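Local coordinates for protein hemolysin (Xylella fastidiosa, PDB 2OAI) that is a CBS-domain membrane protein whose transporter-associated (CorC_HlyC) domain, the piece in this crystal, binds calcium and may bind flavin adenine dinucleotide, at residues A[9-14]-A[21-26]; A[52-57]-A[66-71]. All blocks are in the same frame, centred on the assembly; numbering follows the deposited sequence.

Contact 1. Residues A[9-14]-A[21-26]. With EDO (1,2-ethanediol), chain E.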
loop_
_atom_site.group_PDB
_atom_site.type_symbol
_atom_site.label_atom_id
_atom_site.label_comp_id
_atom_site.label_asym_id
_atom_site.label_seq_id
_atom_site.Cartn_x
_atom_site.Cartn_y
_atom_site.Cartn_z
ATOM N N ASP A 9 0.887 8.287 -12.872
ATOM C CA ASP A 9 0.369 7.199 -12.030
ATOM C C ASP A 9 -1.169 7.152 -11.962
ATOM O O ASP A 9 -1.817 8.173 -11.713
ATOM C CB ASP A 9 0.929 7.278 -10.580
ATOM C CG ASP A 9 2.457 6.983 -10.470
ATOM O OD1 ASP A 9 3.109 6.666 -11.502
ATOM O OD2 ASP A 9 2.994 7.098 -9.329
ATOM N N ALA A 10 -1.732 5.956 -12.167
ATOM C CA ALA A 10 -3.159 5.669 -11.915
ATOM C C ALA A 10 -3.553 6.126 -10.506
ATOM O O ALA A 10 -2.778 5.911 -9.560
ATOM C CB ALA A 10 -3.406 4.171 -12.048
ATOM N N LEU A 11 -4.732 6.736 -10.354
ATOM C CA LEU A 11 -5.147 7.225 -9.046
ATOM C C LEU A 11 -5.830 6.125 -8.238
ATOM O O LEU A 11 -5.917 6.220 -7.020
ATOM C CB LEU A 11 -6.096 8.414 -9.170
ATOM C CG LEU A 11 -5.561 9.848 -8.895
ATOM C CD1 LEU A 11 -4.082 10.034 -9.122
ATOM C CD2 LEU A 11 -6.391 10.918 -9.596
HETATM N N MSE A 12 -6.334 5.114 -8.935
HETATM C CA MSE A 12 -7.086 4.050 -8.276
HETATM C C MSE A 12 -6.897 2.746 -9.013
HETATM O O MSE A 12 -6.973 2.713 -10.245
HETATM C CB MSE A 12 -8.555 4.399 -8.306
HETATM C CG MSE A 12 -9.241 3.892 -7.136
HETATM SE SE MSE A 12 -11.096 4.180 -7.479
HETATM C CE MSE A 12 -11.408 2.395 -8.229
ATOM N N VAL A 13 -6.633 1.671 -8.280
ATOM C CA VAL A 13 -6.500 0.374 -8.913
ATOM C C VAL A 13 -7.234 -0.673 -8.085
ATOM O O VAL A 13 -7.380 -0.514 -6.881
ATOM C CB VAL A 13 -5.024 -0.087 -9.107
ATOM C CG1 VAL A 13 -4.143 1.029 -9.794
ATOM C CG2 VAL A 13 -4.466 -0.553 -7.855
ATOM N N THR A 14 -7.702 -1.720 -8.755
ATOM C CA THR A 14 -8.457 -2.775 -8.100
ATOM C C THR A 14 -7.520 -3.939 -7.823
ATOM O O THR A 14 -6.836 -4.406 -8.738
ATOM C CB THR A 14 -9.564 -3.290 -9.048
ATOM O OG1 THR A 14 -10.302 -2.161 -9.539
ATOM C CG2 THR A 14 -10.502 -4.219 -8.272
ATOM N N LEU A 21 -6.891 0.094 -4.104
ATOM C CA LEU A 21 -5.762 0.894 -3.658
ATOM C C LEU A 21 -5.882 2.273 -4.319
ATOM O O LEU A 21 -5.965 2.390 -5.566
ATOM C CB LEU A 21 -4.453 0.210 -4.035
ATOM C CG LEU A 21 -4.148 -1.018 -3.146
ATOM C CD1 LEU A 21 -3.070 -1.939 -3.790
ATOM C CD2 LEU A 21 -3.635 -0.511 -1.766
ATOM N N ILE A 22 -5.910 3.316 -3.476
ATOM C CA ILE A 22 -6.311 4.656 -3.935
ATOM C C ILE A 22 -5.297 5.729 -3.512
ATOM O O ILE A 22 -4.809 5.725 -2.387
ATOM C CB ILE A 22 -7.702 5.032 -3.415
ATOM C CG1 ILE A 22 -8.730 3.933 -3.794
ATOM C CG2 ILE A 22 -8.125 6.425 -3.987
ATOM C CD1 ILE A 22 -10.189 4.282 -3.439
ATOM N N ASP A 23 -4.968 6.622 -4.438
ATOM C CA ASP A 23 -4.029 7.732 -4.173
ATOM C C ASP A 23 -4.677 8.703 -3.165
ATOM O O ASP A 23 -5.897 8.956 -3.231
ATOM C CB ASP A 23 -3.736 8.456 -5.497
ATOM C CG ASP A 23 -2.574 9.392 -5.383
ATOM O OD1 ASP A 23 -2.738 10.473 -4.787
ATOM O OD2 ASP A 23 -1.483 9.051 -5.882
ATOM N N GLY A 24 -3.900 9.212 -2.201
ATOM C CA GLY A 24 -4.449 10.188 -1.248
ATOM C C GLY A 24 -5.052 11.430 -1.883
ATOM O O GLY A 24 -5.886 12.092 -1.270
ATOM N N THR A 25 -4.641 11.781 -3.105
ATOM C CA THR A 25 -5.179 12.992 -3.743
ATOM C C THR A 25 -6.561 12.827 -4.393
ATOM O O THR A 25 -7.113 13.800 -4.945
ATOM C CB THR A 25 -4.215 13.546 -4.811
ATOM O OG1 THR A 25 -4.094 12.582 -5.862
ATOM C CG2 THR A 25 -2.865 13.851 -4.197
ATOM N N LEU A 26 -7.144 11.634 -4.338
ATOM C CA LEU A 26 -8.431 11.438 -5.020
ATOM C C LEU A 26 -9.475 12.381 -4.383
ATOM O O LEU A 26 -9.625 12.365 -3.161
ATOM C CB LEU A 26 -8.899 9.974 -4.924
ATOM C CG LEU A 26 -10.164 9.678 -5.758
ATOM C CD1 LEU A 26 -9.825 9.700 -7.247
ATOM C CD2 LEU A 26 -10.803 8.374 -5.342
HETATM C C1 EDO E . -0.497 11.211 -2.519
HETATM O O1 EDO E . -0.361 10.908 -3.888
HETATM C C2 EDO E . -1.830 11.784 -2.096
HETATM O O2 EDO E . -1.716 12.358 -0.794
HETATM O O HOH W 1 -1.006 7.731 -8.204
#

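Contact 2. Residues A[52-57]-A[66-71]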
loop_
_atom_site.group_PDB
_atom_site.type_symbol
_atom_site.label_atom_id
_atom_site.label_comp_id
_atom_site.label_asym_id
_atom_site.label_seq_id
_atom_site.Cartn_x
_atom_site.Cartn_y
_atom_site.Cartn_z
ATOM N N GLY A 52 -6.889 14.305 2.872
ATOM C CA GLY A 52 -7.449 15.367 3.719
ATOM C C GLY A 52 -8.439 14.800 4.729
ATOM O O GLY A 52 -8.425 15.195 5.906
HETATM N N MSE A 53 -9.267 13.858 4.276
HETATM C CA MSE A 53 -10.242 13.244 5.144
HETATM C C MSE A 53 -9.555 12.440 6.246
HETATM O O MSE A 53 -9.995 12.462 7.401
HETATM C CB MSE A 53 -11.187 12.342 4.366
HETATM C CG MSE A 53 -12.147 11.676 5.293
HETATM SE SE MSE A 53 -13.664 10.863 4.400
HETATM C CE MSE A 53 -12.860 9.440 3.663
ATOM N N CYS A 54 -8.483 11.735 5.881
ATOM C CA CYS A 54 -7.687 11.025 6.876
ATOM C C CYS A 54 -7.114 11.946 7.951
ATOM O O CYS A 54 -7.207 11.636 9.139
ATOM C CB CYS A 54 -6.557 10.247 6.219
ATOM S SG CYS A 54 -7.175 8.910 5.175
ATOM N N ILE A 55 -6.507 13.061 7.537
ATOM C CA ILE A 55 -5.863 13.973 8.497
ATOM C C ILE A 55 -6.944 14.540 9.424
ATOM O O ILE A 55 -6.740 14.668 10.638
ATOM C CB ILE A 55 -5.071 15.125 7.767
ATOM C CG1 ILE A 55 -3.876 14.557 6.981
ATOM C CG2 ILE A 55 -4.678 16.247 8.757
ATOM C CD1 ILE A 55 -2.711 13.988 7.823
ATOM N N SER A 56 -8.101 14.850 8.847
ATOM C CA SER A 56 -9.221 15.380 9.597
ATOM C C SER A 56 -9.671 14.374 10.669
ATOM O O SER A 56 -9.893 14.750 11.818
ATOM C CB SER A 56 -10.363 15.722 8.639
ATOM O OG SER A 56 -11.453 16.285 9.328
ATOM N N TYR A 57 -9.757 13.101 10.289
ATOM C CA TYR A 57 -10.199 12.062 11.210
ATOM C C TYR A 57 -9.207 11.827 12.347
ATOM O O TYR A 57 -9.613 11.817 13.505
ATOM C CB TYR A 57 -10.478 10.747 10.484
ATOM C CG TYR A 57 -10.861 9.633 11.443
ATOM C CD1 TYR A 57 -12.181 9.480 11.871
ATOM C CD2 TYR A 57 -9.893 8.746 11.938
ATOM C CE1 TYR A 57 -12.533 8.473 12.761
ATOM C CE2 TYR A 57 -10.236 7.739 12.831
ATOM C CZ TYR A 57 -11.555 7.608 13.230
ATOM O OH TYR A 57 -11.905 6.597 14.105
ATOM N N GLU A 66 -2.820 2.179 10.313
ATOM C CA GLU A 66 -3.993 2.712 11.020
ATOM C C GLU A 66 -5.170 2.766 10.051
ATOM O O GLU A 66 -4.964 2.792 8.836
ATOM C CB GLU A 66 -3.729 4.077 11.625
ATOM C CG GLU A 66 -2.706 4.054 12.761
ATOM C CD GLU A 66 -2.698 5.369 13.517
ATOM O OE1 GLU A 66 -3.572 5.575 14.382
ATOM O OE2 GLU A 66 -1.825 6.220 13.246
ATOM N N TYR A 67 -6.391 2.695 10.582
ATOM C CA TYR A 67 -7.577 2.667 9.719
ATOM C C TYR A 67 -8.776 3.240 10.433
ATOM O O TYR A 67 -8.750 3.421 11.673
ATOM C CB TYR A 67 -7.913 1.241 9.253
ATOM C CG TYR A 67 -8.256 0.287 10.395
ATOM C CD1 TYR A 67 -9.573 0.177 10.884
ATOM C CD2 TYR A 67 -7.251 -0.460 11.027
ATOM C CE1 TYR A 67 -9.879 -0.706 11.917
ATOM C CE2 TYR A 67 -7.544 -1.337 12.061
ATOM C CZ TYR A 67 -8.864 -1.455 12.502
ATOM O OH TYR A 67 -9.158 -2.318 13.529
ATOM N N PHE A 68 -9.807 3.556 9.653
ATOM C CA PHE A 68 -11.088 3.959 10.224
ATOM C C PHE A 68 -12.171 3.518 9.248
ATOM O O PHE A 68 -11.875 3.197 8.100
ATOM C CB PHE A 68 -11.145 5.478 10.482
ATOM C CG PHE A 68 -11.032 6.329 9.226
ATOM C CD1 PHE A 68 -9.777 6.639 8.689
ATOM C CD2 PHE A 68 -12.175 6.821 8.587
ATOM C CE1 PHE A 68 -9.640 7.437 7.531
ATOM C CE2 PHE A 68 -12.049 7.621 7.415
ATOM C CZ PHE A 68 -10.765 7.916 6.896
ATOM N N ASP A 69 -13.421 3.523 9.713
ATOM C CA ASP A 69 -14.544 3.146 8.869
ATOM C C ASP A 69 -15.380 4.359 8.504
ATOM O O ASP A 69 -15.620 5.251 9.347
ATOM C CB ASP A 69 -15.386 2.095 9.566
ATOM C CG ASP A 69 -14.577 0.840 9.918
ATOM O OD1 ASP A 69 -13.557 0.527 9.258
ATOM O OD2 ASP A 69 -14.956 0.161 10.874
ATOM N N TRP A 70 -15.826 4.394 7.251
ATOM C CA TRP A 70 -16.553 5.547 6.727
ATOM C C TRP A 70 -17.472 5.052 5.633
ATOM O O TRP A 70 -17.024 4.403 4.683
ATOM C CB TRP A 70 -15.555 6.579 6.187
ATOM C CG TRP A 70 -16.165 7.741 5.421
ATOM C CD1 TRP A 70 -16.801 8.849 5.947
ATOM C CD2 TRP A 70 -16.163 7.918 3.997
ATOM N NE1 TRP A 70 -17.211 9.685 4.927
ATOM C CE2 TRP A 70 -16.822 9.143 3.724
ATOM C CE3 TRP A 70 -15.673 7.159 2.927
ATOM C CZ2 TRP A 70 -17.006 9.622 2.411
ATOM C CZ3 TRP A 70 -15.850 7.643 1.622
ATOM C CH2 TRP A 70 -16.513 8.859 1.383
ATOM N N ALA A 71 -18.763 5.328 5.795
ATOM C CA ALA A 71 -19.781 4.979 4.790
ATOM C C ALA A 71 -19.812 3.494 4.380
ATOM O O ALA A 71 -19.974 3.188 3.187
ATOM C CB ALA A 71 -19.591 5.868 3.554
HETATM O O HOH W 2 -10.167 4.207 13.741
#

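Contact 1. Residues A[9-14]-A[21-26]
Leu11 leans over Asp23, Thr25 and Leu26 at the open end of a beta hairpin, whose antiparallel strands 12-14 and 20-22 form one margin of the domain's five-stranded sheet. No residue here gives up more surface to its partner segment than Leu11. Its two methyl branches divide the work: CD1 lies 4.0 Å from CB of Asp23, while CD2 reaches to 4.3 Å from CD1 of Leu26. Alongside, the backbone continues the ladder beyond the strands, with Asp23 N donating to Leu11 O over 2.8 Å in an almost straight bond (172° at the hydrogen).

Val13 and Leu21 illustrate the hydrogen-bonded pair of such a ladder, since each gives its N-H to the carbonyl oxygen of the other. Their side chains share one face of the sheet, where Val13 CG2, placed between its own backbone N and carbonyl carbon, sits 3.9 Å from Leu21 CB. Val64 of the second subunit packs on both, so this face belongs to the dimer interface. The opposite face carries the non-hydrogen-bonded pair, selenomethionine Met12 beside Ile22. These two run alongside each other against helix 28-35, where Met12 touches Val34 and Ile22 touches Leu31, and Met12 CG presses tightly on Ile22 CG1 at 3.4 Å.

Past the strand, Asp23 opens a type I beta turn that ends at Leu26 and also makes an Asx turn. Its OD1 takes the N-H of Thr25 on the anti lone pair and the Thr25 hydroxyl from above the carboxylate plane; two bonds thus fix the rotation of the carboxylate, and a 1,2-ethanediol, probably from the crystallisation liquor, adds a third through its O1. The other oxygen faces the N-terminal arm: one water donates to both Ala10 O and Asp23 OD2, the latter at 2.7 Å.

Contact 2. Residues A[52-57]-A[66-71]
Met53, a selenomethionine, lays its tip along one face of the Trp70 indole. With CG anti to the backbone N (chi1 178°) the chain runs out from the helix, then bends at its last torsion so that SE and CE each find a ring: SE stands 3.7 Å from the centroid of the five-membered ring, a Met-aromatic contact, and CE 3.8 Å from that of the six-membered ring, a CH-pi contact. Ala71 CB covers the other indole face. The same CE also meets the rim of Phe68, 4.1 Å from CZ.

Cys54 comes to Phe68 differently, its SG lying in the ring plane at the edge, 3.7 Å from CE1. These contacts show how helix 50-58 packs on the antiparallel sheet of this alpha+beta domain: the axes of the segments 52-57 and 67-70 run at 106° and pass within 10.1 Å, and aromatic rings fill the interval. Ile75 of the adjacent strand 73-76 adds to this layer, touching Met53, Phe68 and Trp70.

One helical turn beyond Met53, Tyr57 covers a face of Phe68 in an offset stack, centroids 4.5 Å apart and planes 18° from parallel. The side chains run antiparallel to one another, so that Phe68 CB comes to lie over the Tyr57 ring, 3.6 Å from its centroid. At the far end of Tyr57, OH shares a water with Tyr67 O, to which that water donates.

Contacts 1 and 2 sit at the two margins of the same antiparallel sheet, with the middle of the chain between them, 16 Å apart between centres and about 5 Å between nearest atoms. Helix 28-35 spans the two: Leu31 touches Ile22 and Leu26 of contact 1 and also Trp70 of contact 2. A backbone hydrogen bond between Gly24 and Ala51 ties the turn that follows strand 20-22 to helix 50-58. The two contacts stand differently to the calcium sites, built by Asp79, Leu80, Asp81 and Asp86. The side chain of Asp23 is about 5 Å from a calcium ion, whereas that of Cys54 is about 14 Å from one.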